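Local coordinates for aldehyde dehydrogenase family protein (Pseudomonas syringae pv. tomato, PDB 5IUV), which oxidises indole-3-acetaldehyde to the auxin indole-3-acetic acid with NAD+ as cofactor, as a member of the aldehyde dehydrogenase family, at the interface of chains A and B. Residues are numbered along the deposited sequence; one frame, centred on the assembly and turned at random. Chains: chain A/B, Aldehyde dehydrogenase family protein.

The interface of chains A and B. Residues chain A 84, 136-137, 139; chain B 130, 133-134, 464.
A:Lys84 and A:Lys137 close on one carboxylate oxygen of B:Glu133, a worked example of how an interface shares charge among several partners. Each ammonium forms a salt bridge to OE1: A:Lys84 NZ lies 2.8 Å from B:Glu133 OE1 and is met by that oxygen's syn lone pair, on the side of OE2, while A:Lys137 NZ, also 2.8 Å from B:Glu133 OE1, meets it on the anti side, 19° out of the carboxylate plane. The same two lysines grip A:Asp136 within their own chain, A:Lys84 NZ reaching OD2 and A:Lys137 NZ reaching OD1, each at 2.8 Å. Acid and base thus alternate around a closed ring of four groups, and the two ammoniums probably offset the like charges of A:Asp136 and B:Glu133. Chi1 of A:Asp136 (56°) places CG between the backbone N and the carbonyl carbon, from where OD1 and OD2 reach the two lysines.

Aliphatic and aromatic packing backs this network. Bent at chi2 and chi4, A:Lys137 runs antiparallel to the B:Trp130 side chain, along one face of the indole, with CE 3.5 Å from the centroid of the five-membered ring and CD over the six-membered ring, both CH-pi contacts. Its CE also packs against CB of B:Glu133 and of B:Ala134. The indole NE1 makes a weak hydrogen bond to A:Asp136 OD2 (3.2 Å), the carboxylate and ring planes standing 69° apart.

A separate polar contact flanks the cluster: A:Tyr139 OH donates to B:Thr464 O (2.7 Å), which lies at the ring edge in the ring plane, while the hydroxyl is tilted from the carbonyl plane. The methyl CG2 of B:Thr464 rests near the backbone O of A:Asp136.

In the fold, chain A supplies helix 80-96, the 3-10 helix 135-137 and the residue just before strand 140-142; chain B supplies the C-terminal end of helix 113-134 and the loop bearing B:Thr464. The patch recurs with chains exchanged across the two-fold, and its centre lies about 23 Å from the active-site residue A:Glu267.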
# COMPACT_ATOMS: atom_id res chain seq x y z
N LYS A 84 -14.85 -0.90 -15.42
CA LYS A 84 -14.36 -2.27 -15.31
C LYS A 84 -15.15 -3.21 -16.23
O LYS A 84 -14.55 -3.95 -17.02
CB LYS A 84 -14.45 -2.76 -13.86
CG LYS A 84 -14.20 -4.26 -13.70
CD LYS A 84 -14.19 -4.70 -12.22
CE LYS A 84 -15.58 -4.56 -11.59
NZ LYS A 84 -15.65 -5.11 -10.20
N ASP A 136 -11.35 -0.95 -9.53
CA ASP A 136 -11.96 -0.70 -8.23
C ASP A 136 -11.28 -1.47 -7.11
O ASP A 136 -11.83 -1.60 -6.02
CB ASP A 136 -13.46 -1.02 -8.26
CG ASP A 136 -13.77 -2.44 -8.71
OD1 ASP A 136 -12.84 -3.17 -9.11
OD2 ASP A 136 -14.96 -2.82 -8.67
N LYS A 137 -10.08 -1.99 -7.38
CA LYS A 137 -9.24 -2.59 -6.35
C LYS A 137 -8.16 -1.61 -5.91
O LYS A 137 -7.42 -1.87 -4.97
CB LYS A 137 -8.60 -3.90 -6.84
CG LYS A 137 -9.55 -4.83 -7.60
CD LYS A 137 -10.75 -5.23 -6.75
CE LYS A 137 -11.59 -6.29 -7.47
NZ LYS A 137 -12.05 -5.83 -8.81
N TYR A 139 -6.84 1.85 -4.25
CA TYR A 139 -7.23 2.84 -3.25
C TYR A 139 -6.25 4.00 -3.25
O TYR A 139 -5.05 3.80 -3.40
CB TYR A 139 -7.29 2.20 -1.85
CG TYR A 139 -8.44 1.21 -1.67
CD1 TYR A 139 -8.36 -0.07 -2.20
CD2 TYR A 139 -9.59 1.57 -0.98
CE1 TYR A 139 -9.40 -0.97 -2.04
CE2 TYR A 139 -10.63 0.68 -0.81
CZ TYR A 139 -10.53 -0.60 -1.35
OH TYR A 139 -11.56 -1.50 -1.20
N TRP B 130 -15.95 -10.13 -7.29
CA TRP B 130 -15.08 -9.02 -6.91
C TRP B 130 -13.87 -9.57 -6.15
O TRP B 130 -12.74 -9.20 -6.43
CB TRP B 130 -15.83 -7.98 -6.06
CG TRP B 130 -15.10 -6.68 -5.81
CD1 TRP B 130 -15.23 -5.51 -6.51
CD2 TRP B 130 -14.16 -6.41 -4.76
NE1 TRP B 130 -14.43 -4.54 -5.97
CE2 TRP B 130 -13.76 -5.06 -4.90
CE3 TRP B 130 -13.61 -7.17 -3.73
CZ2 TRP B 130 -12.83 -4.46 -4.04
CZ3 TRP B 130 -12.69 -6.58 -2.87
CH2 TRP B 130 -12.31 -5.24 -3.04
N GLU B 133 -11.65 -11.28 -8.64
CA GLU B 133 -10.95 -10.27 -9.43
C GLU B 133 -9.74 -9.68 -8.70
O GLU B 133 -8.77 -9.24 -9.32
CB GLU B 133 -11.89 -9.12 -9.80
CG GLU B 133 -12.96 -9.45 -10.83
CD GLU B 133 -14.07 -8.40 -10.87
OE1 GLU B 133 -14.01 -7.42 -10.10
OE2 GLU B 133 -15.01 -8.57 -11.67
N ALA B 134 -9.83 -9.65 -7.37
CA ALA B 134 -8.81 -9.00 -6.55
C ALA B 134 -7.57 -9.85 -6.32
O ALA B 134 -6.51 -9.32 -5.99
CB ALA B 134 -9.41 -8.60 -5.19
N THR B 464 -16.09 -2.20 -2.21
CA THR B 464 -14.82 -1.55 -1.88
C THR B 464 -14.78 -1.09 -0.43
O THR B 464 -13.74 -0.64 0.05
CB THR B 464 -14.53 -0.32 -2.79
OG1 THR B 464 -15.46 0.73 -2.49
CG2 THR B 464 -14.60 -0.69 -4.26